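Local coordinates for arylesterase (Sulfolobus solfataricus, PDB 5L2P), which hydrolyses aryl esters such as phenyl acetate, p-nitrophenyl fatty acid esters and organophosphates such as paraoxon, using a serine esterase active site, at residues A[42-47]-A[97-102]; A[76-81]-A[103-108]; A[183-188]-A[228-233]. All coordinates share one frame; numbering follows the deposited sequence.

Overall arrangement
Interactions 1 and 2 both use helix 95-105, their centres about 11 Å apart, and they touch: S98 pairs with H80, S102 with the backbone oxygen of C107, and L101 packs on V78. Interaction 1 packs loop 42-47 on this helix, while interaction 2 joins the end of the helix and the residues after it, through T108, to strand 77-81. Interaction 3 lies on the opposite side of the chain's centre, about 28 Å and 24 Å (centre to centre) from interactions 1 and 2. It lies closer than interaction 1 to the catalytic residues: the side chain of F185 is about 6 Å from that of the probable nucleophile S156, against about 11 Å for I97.

Interaction 1: A[42-47]-A[97-102]; sequences VPKDPV and ISRILS
R99 leaves helix 95-105 with CG anti to its carbonyl carbon (chi1 -71°) and runs extended from CG to NE; chi4 of -76° then turns the guanidinium so that NH1 meets the backbone of loop 42-47. There R99 NH1 gives a bent hydrogen bond (144° at the hydrogen) to D45 O at 2.6 Å, lying in the carbonyl plane and close to the guanidinium plane. D95 forms a salt bridge with R99 NE, so the group is fixed at two of its nitrogens. The K44 chain crosses the arginine obliquely, K44 CB lying 3.9 Å from R99 CD, and V47 crosses it at about a right angle, with V47 CG1 3.7 Å from R99 CB. The loop, which leads from helix 27-39 into strand 49-56, an outer strand of the alpha/beta hydrolase sheet, lies along helix 95-105. V42 has CG1 anti to its backbone N, which splits its methyls between two isoleucines: CG1 approaches I100 CD1 at 3.9 Å, CG2 approaches I97 CD1 at 4.1 Å. The carboxylate carbon D45 CG rests 4.1 Å from I100 CG1, while D45 OD1 is salt-bridged to R291 of helix 287-305.

Interaction 2: A[76-81]-A[103-108]; sequences GLVMHF and NSCECT
The peptide carbonyl of T108 is the flat group at the centre of this contact, and it receives the N-H of V78 in its own plane. V78 N lies 3.1 Å from T108 O, with a nearly straight 161° at the hydrogen and 159° at the oxygen. The same oxygen is approached by L77 CA at 3.6 Å in a CA-H...O contact, so two successive residues of the strand address a single acceptor. Beyond T108 the pairing of the two strands goes on through a backbone hydrogen bond between V78 and I110. Helix 95-105 is the crossover of a beta-alpha-beta unit of the alpha/beta hydrolase fold, leading from strand 77-81 to the parallel neighbouring strand 108-112. Just past the helix, E106 takes positive phi (60°), and the chain turns back toward G76 and L77 at the start of the first strand. C107 then brings CB to 3.4 Å from G76 O. Its SG takes the crowded position between its own backbone N and carbonyl carbon, and in that rotamer lies 3.9 Å from V78 CG2. V78 CG2, anti to its carbonyl carbon and beside its own N, is also 4.2 Å from C105 SG, so one methyl touches both cysteines, with L301 of helix 287-305 packing on V78 and C105 and F305 on C107. I110 of strand 108-112 and A136 of helix 124-138 pack against L77. On the sheet face that carries L77 and T108, L77 has CG anti to its backbone N, which brings CD1 to 3.6 Å from T108 O and to 4.2 Å from T108 CG2.

Interaction 3: A[183-188]-A[228-233]; sequences VPFVYL and LFSPLI
V186 O is gripped by one hydrogen bond across the contact, from L232 N at 3.1 Å, nearly straight (165° at the hydrogen) and in the carbonyl plane. This ties the loop after strand 178-182 of the alpha/beta hydrolase sheet to the short 3-10 segment 231-233. P231, whose nitrogen has no hydrogen to give, sets its ring against V186, P231 CG lying 4.0 Å from V186 CG1. F185, with CG anti to its backbone N (chi1 177°), puts CE1 3.6 Å from F229 CZ; the ring planes meet obliquely at 51°, their centroids 5.3 Å apart. W86 meets the F185 ring edge-to-face, and the side chain of F185 is about 6 Å from that of S156, the probable nucleophile. An alanine in place of F185 would remove the ring that meets F229 and W86, and would probably leave F229 less firmly packed. N160 bonds to both F185 O and F229 O, while Q256 takes the N-H groups of V186 and Y187. Y187 OH reaches L188 O of the second subunit, and L190 of that subunit packs on Y187, L232 and I233. L232 CD2 lies 3.7 Å from Y187 CB.

Interaction 1: A[42-47]-A[97-102]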
# COMPACT_ATOMS: atom_id res chain seq x y z
N VAL A 42 -21.95 1.67 -21.84
CA VAL A 42 -22.87 2.50 -21.06
C VAL A 42 -24.08 2.86 -21.93
O VAL A 42 -23.93 3.13 -23.11
CB VAL A 42 -22.18 3.79 -20.56
CG1 VAL A 42 -23.10 4.63 -19.68
CG2 VAL A 42 -20.88 3.45 -19.82
N PRO A 43 -25.30 2.85 -21.35
CA PRO A 43 -26.48 3.26 -22.12
C PRO A 43 -26.53 4.76 -22.43
O PRO A 43 -26.06 5.55 -21.62
CB PRO A 43 -27.66 2.87 -21.21
CG PRO A 43 -27.10 1.92 -20.21
CD PRO A 43 -25.67 2.33 -20.02
N LYS A 44 -27.09 5.13 -23.58
CA LYS A 44 -27.14 6.51 -24.04
C LYS A 44 -28.34 7.28 -23.50
O LYS A 44 -29.49 6.92 -23.76
CB LYS A 44 -27.19 6.59 -25.55
CG LYS A 44 -25.95 6.09 -26.29
CD LYS A 44 -26.21 6.13 -27.81
CE LYS A 44 -25.01 5.83 -28.71
NZ LYS A 44 -23.92 5.11 -28.02
N ASP A 45 -28.06 8.35 -22.76
CA ASP A 45 -29.11 9.26 -22.31
C ASP A 45 -29.47 10.24 -23.44
O ASP A 45 -28.62 10.60 -24.25
CB ASP A 45 -28.68 10.02 -21.07
CG ASP A 45 -28.63 9.16 -19.82
OD1 ASP A 45 -28.29 7.96 -19.92
OD2 ASP A 45 -28.88 9.69 -18.73
N PRO A 46 -30.72 10.68 -23.49
CA PRO A 46 -31.05 11.72 -24.44
C PRO A 46 -30.45 13.09 -24.06
O PRO A 46 -30.34 13.42 -22.89
CB PRO A 46 -32.59 11.75 -24.43
CG PRO A 46 -32.99 11.09 -23.18
CD PRO A 46 -31.88 10.21 -22.72
N VAL A 47 -30.10 13.87 -25.07
CA VAL A 47 -29.65 15.25 -24.92
C VAL A 47 -30.51 16.21 -25.74
O VAL A 47 -31.46 15.80 -26.39
CB VAL A 47 -28.16 15.38 -25.32
CG1 VAL A 47 -27.29 14.67 -24.31
CG2 VAL A 47 -27.90 14.81 -26.72
N ILE A 97 -20.79 8.67 -22.66
CA ILE A 97 -20.14 9.52 -21.65
C ILE A 97 -20.39 11.00 -21.92
O ILE A 97 -20.71 11.75 -20.98
CB ILE A 97 -18.65 9.27 -21.53
CG1 ILE A 97 -18.37 7.79 -21.20
CG2 ILE A 97 -18.06 10.14 -20.41
CD1 ILE A 97 -19.13 7.20 -20.01
N SER A 98 -20.26 11.40 -23.19
CA SER A 98 -20.43 12.79 -23.57
C SER A 98 -21.82 13.28 -23.26
O SER A 98 -21.99 14.42 -22.85
CB SER A 98 -20.15 12.99 -25.05
OG SER A 98 -18.88 12.46 -25.43
N ARG A 99 -22.82 12.42 -23.48
CA ARG A 99 -24.22 12.75 -23.23
C ARG A 99 -24.50 12.96 -21.75
O ARG A 99 -25.13 13.94 -21.37
CB ARG A 99 -25.17 11.65 -23.74
CG ARG A 99 -25.24 11.57 -25.23
CD ARG A 99 -25.63 10.17 -25.72
NE ARG A 99 -25.99 10.21 -27.12
CZ ARG A 99 -27.14 10.68 -27.58
NH1 ARG A 99 -28.07 11.11 -26.76
NH2 ARG A 99 -27.40 10.70 -28.88
N ILE A 100 -24.06 12.01 -20.92
CA ILE A 100 -24.22 12.14 -19.47
C ILE A 100 -23.45 13.36 -18.96
O ILE A 100 -23.93 14.08 -18.07
CB ILE A 100 -23.73 10.90 -18.73
CG1 ILE A 100 -24.59 9.69 -19.10
CG2 ILE A 100 -23.80 11.10 -17.22
CD1 ILE A 100 -23.93 8.36 -18.76
N LEU A 101 -22.27 13.62 -19.52
CA LEU A 101 -21.43 14.71 -19.05
C LEU A 101 -22.07 16.06 -19.34
O LEU A 101 -22.10 16.96 -18.47
CB LEU A 101 -20.03 14.63 -19.67
CG LEU A 101 -19.01 15.69 -19.19
CD1 LEU A 101 -18.67 15.58 -17.70
CD2 LEU A 101 -17.77 15.52 -20.04
N SER A 102 -22.57 16.18 -20.56
CA SER A 102 -23.28 17.37 -21.01
C SER A 102 -24.50 17.69 -20.13
O SER A 102 -24.71 18.83 -19.75
CB SER A 102 -23.73 17.18 -22.48
OG SER A 102 -24.36 18.34 -23.00

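Interaction 2: A[76-81]-A[103-108]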
# COMPACT_ATOMS: atom_id res chain seq x y z
N GLY A 76 -20.44 27.47 -20.15
CA GLY A 76 -19.22 26.71 -20.17
C GLY A 76 -19.11 25.73 -21.31
O GLY A 76 -20.09 25.44 -21.98
N LEU A 77 -17.89 25.25 -21.54
CA LEU A 77 -17.60 24.32 -22.60
C LEU A 77 -16.64 23.26 -22.12
O LEU A 77 -15.65 23.56 -21.49
CB LEU A 77 -17.00 25.05 -23.79
CG LEU A 77 -16.43 24.18 -24.93
CD1 LEU A 77 -17.55 23.49 -25.66
CD2 LEU A 77 -15.52 24.97 -25.86
N VAL A 78 -16.93 22.00 -22.44
CA VAL A 78 -16.08 20.88 -22.10
C VAL A 78 -15.60 20.17 -23.35
O VAL A 78 -16.40 19.66 -24.11
CB VAL A 78 -16.82 19.88 -21.22
CG1 VAL A 78 -15.95 18.65 -20.92
CG2 VAL A 78 -17.28 20.56 -19.91
N MET A 79 -14.28 20.18 -23.57
CA MET A 79 -13.68 19.44 -24.67
C MET A 79 -13.44 18.02 -24.21
O MET A 79 -12.78 17.80 -23.18
CB MET A 79 -12.36 20.04 -25.08
CG MET A 79 -12.41 21.48 -25.52
SD MET A 79 -13.37 21.74 -27.00
CE MET A 79 -12.55 20.69 -28.18
N HIS A 80 -13.94 17.06 -24.98
CA HIS A 80 -13.87 15.67 -24.59
C HIS A 80 -12.98 14.90 -25.57
O HIS A 80 -13.27 14.84 -26.76
CB HIS A 80 -15.27 15.08 -24.55
CG HIS A 80 -15.31 13.62 -24.18
ND1 HIS A 80 -16.42 12.82 -24.40
CD2 HIS A 80 -14.38 12.81 -23.61
CE1 HIS A 80 -16.18 11.60 -23.98
NE2 HIS A 80 -14.95 11.56 -23.49
N PHE A 81 -11.90 14.31 -25.06
CA PHE A 81 -11.02 13.48 -25.85
C PHE A 81 -11.20 12.04 -25.40
O PHE A 81 -11.02 11.74 -24.20
CB PHE A 81 -9.58 13.92 -25.63
CG PHE A 81 -9.36 15.42 -25.71
CD1 PHE A 81 -9.93 16.16 -26.71
CD2 PHE A 81 -8.54 16.05 -24.81
CE1 PHE A 81 -9.70 17.52 -26.81
CE2 PHE A 81 -8.29 17.42 -24.90
CZ PHE A 81 -8.89 18.16 -25.90
N ASN A 103 -25.30 16.68 -19.83
CA ASN A 103 -26.50 16.87 -19.03
C ASN A 103 -26.19 17.23 -17.60
O ASN A 103 -26.88 18.02 -17.00
CB ASN A 103 -27.37 15.62 -19.08
CG ASN A 103 -28.04 15.41 -20.45
OD1 ASN A 103 -28.22 16.36 -21.20
ND2 ASN A 103 -28.42 14.18 -20.75
N SER A 104 -25.12 16.63 -17.05
CA SER A 104 -24.70 16.87 -15.67
C SER A 104 -24.10 18.26 -15.54
O SER A 104 -24.39 18.98 -14.59
CB SER A 104 -23.65 15.87 -15.25
OG SER A 104 -24.17 14.57 -15.24
N CYS A 105 -23.23 18.62 -16.49
CA CYS A 105 -22.65 19.96 -16.55
C CYS A 105 -23.68 21.03 -16.89
O CYS A 105 -23.51 22.19 -16.52
CB CYS A 105 -21.57 20.02 -17.63
SG CYS A 105 -20.09 19.10 -17.20
N GLU A 106 -24.72 20.63 -17.64
CA GLU A 106 -25.72 21.54 -18.18
C GLU A 106 -25.06 22.56 -19.09
O GLU A 106 -25.35 23.78 -19.03
CB GLU A 106 -26.53 22.19 -17.06
CG GLU A 106 -27.35 21.17 -16.28
CD GLU A 106 -28.00 21.75 -15.04
OE1 GLU A 106 -28.36 22.96 -15.04
OE2 GLU A 106 -28.14 20.98 -14.04
N CYS A 107 -24.16 22.04 -19.92
CA CYS A 107 -23.40 22.88 -20.82
C CYS A 107 -23.01 22.11 -22.06
O CYS A 107 -23.16 20.91 -22.14
CB CYS A 107 -22.15 23.40 -20.12
SG CYS A 107 -20.78 22.23 -20.08
N THR A 108 -22.47 22.83 -23.02
CA THR A 108 -22.07 22.27 -24.30
C THR A 108 -20.82 21.40 -24.19
O THR A 108 -19.88 21.74 -23.48
CB THR A 108 -21.74 23.41 -25.25
OG1 THR A 108 -22.76 24.43 -25.18
CG2 THR A 108 -21.53 22.87 -26.70

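Interaction 3: A[183-188]-A[228-233]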
# COMPACT_ATOMS: atom_id res chain seq x y z
N VAL A 183 -8.45 8.31 -15.11
CA VAL A 183 -7.52 7.21 -15.28
C VAL A 183 -6.44 7.45 -16.36
O VAL A 183 -6.15 6.57 -17.15
CB VAL A 183 -8.27 5.88 -15.50
CG1 VAL A 183 -9.12 5.57 -14.24
CG2 VAL A 183 -9.14 5.92 -16.78
N PRO A 184 -5.76 8.59 -16.29
CA PRO A 184 -4.78 8.93 -17.30
C PRO A 184 -3.49 8.11 -17.34
O PRO A 184 -3.01 7.60 -16.31
CB PRO A 184 -4.38 10.37 -16.88
CG PRO A 184 -4.46 10.35 -15.40
CD PRO A 184 -5.64 9.46 -15.09
N PHE A 185 -2.91 8.04 -18.54
CA PHE A 185 -1.50 7.70 -18.72
C PHE A 185 -0.68 8.98 -18.71
O PHE A 185 -0.90 9.88 -19.53
CB PHE A 185 -1.30 6.96 -20.05
CG PHE A 185 0.12 6.62 -20.36
CD1 PHE A 185 0.98 7.59 -20.91
CD2 PHE A 185 0.63 5.36 -20.12
CE1 PHE A 185 2.31 7.27 -21.21
CE2 PHE A 185 1.96 5.07 -20.41
CZ PHE A 185 2.79 6.03 -20.95
N VAL A 186 0.31 9.06 -17.81
CA VAL A 186 1.17 10.25 -17.70
C VAL A 186 2.67 9.95 -17.68
O VAL A 186 3.47 10.88 -17.67
CB VAL A 186 0.85 11.05 -16.43
CG1 VAL A 186 -0.52 11.67 -16.55
CG2 VAL A 186 0.93 10.21 -15.16
N TYR A 187 3.05 8.68 -17.71
CA TYR A 187 4.45 8.30 -17.54
C TYR A 187 4.67 6.82 -17.88
O TYR A 187 3.75 6.00 -17.78
CB TYR A 187 4.86 8.53 -16.05
CG TYR A 187 6.34 8.37 -15.79
CD1 TYR A 187 7.26 9.20 -16.43
CD2 TYR A 187 6.84 7.38 -14.95
CE1 TYR A 187 8.62 9.04 -16.26
CE2 TYR A 187 8.22 7.25 -14.71
CZ TYR A 187 9.11 8.09 -15.38
OH TYR A 187 10.49 8.01 -15.23
N LEU A 188 5.90 6.48 -18.26
CA LEU A 188 6.30 5.08 -18.40
C LEU A 188 6.65 4.53 -17.03
O LEU A 188 7.81 4.45 -16.63
CB LEU A 188 7.50 4.93 -19.34
CG LEU A 188 7.77 3.49 -19.81
CD1 LEU A 188 6.75 3.05 -20.88
CD2 LEU A 188 9.18 3.41 -20.34
N LEU A 228 5.22 16.08 -23.55
CA LEU A 228 3.93 15.94 -24.23
C LEU A 228 3.46 14.48 -24.31
O LEU A 228 2.27 14.24 -24.48
CB LEU A 228 3.94 16.53 -25.63
CG LEU A 228 4.27 18.03 -25.71
CD1 LEU A 228 4.28 18.53 -27.15
CD2 LEU A 228 3.34 18.89 -24.89
N PHE A 229 4.39 13.54 -24.22
CA PHE A 229 4.04 12.15 -24.11
C PHE A 229 3.88 11.73 -22.64
O PHE A 229 2.89 11.06 -22.28
CB PHE A 229 5.07 11.28 -24.79
CG PHE A 229 4.94 9.82 -24.47
CD1 PHE A 229 3.94 9.07 -25.02
CD2 PHE A 229 5.86 9.20 -23.65
CE1 PHE A 229 3.83 7.73 -24.74
CE2 PHE A 229 5.76 7.87 -23.35
CZ PHE A 229 4.74 7.12 -23.89
N SER A 230 4.87 12.12 -21.82
CA SER A 230 4.90 11.82 -20.39
C SER A 230 4.92 13.08 -19.58
O SER A 230 5.98 13.52 -19.14
CB SER A 230 6.14 11.00 -20.03
OG SER A 230 6.00 9.65 -20.47
N PRO A 231 3.75 13.67 -19.37
CA PRO A 231 3.69 14.94 -18.64
C PRO A 231 4.23 14.89 -17.19
O PRO A 231 4.57 15.93 -16.63
CB PRO A 231 2.19 15.29 -18.64
CG PRO A 231 1.50 14.05 -19.10
CD PRO A 231 2.45 13.30 -19.94
N LEU A 232 4.30 13.70 -16.60
CA LEU A 232 4.83 13.57 -15.26
C LEU A 232 6.33 13.97 -15.20
O LEU A 232 6.80 14.41 -14.16
CB LEU A 232 4.60 12.15 -14.75
CG LEU A 232 4.71 11.97 -13.24
CD1 LEU A 232 3.68 12.77 -12.47
CD2 LEU A 232 4.59 10.49 -12.91
N ILE A 233 7.05 13.83 -16.32
CA ILE A 233 8.46 14.11 -16.37
C ILE A 233 8.72 15.57 -16.62
O ILE A 233 9.87 16.00 -16.68
CB ILE A 233 9.19 13.26 -17.44
CG1 ILE A 233 10.66 13.09 -17.04
CG2 ILE A 233 9.09 13.83 -18.85
CD1 ILE A 233 11.50 12.24 -17.98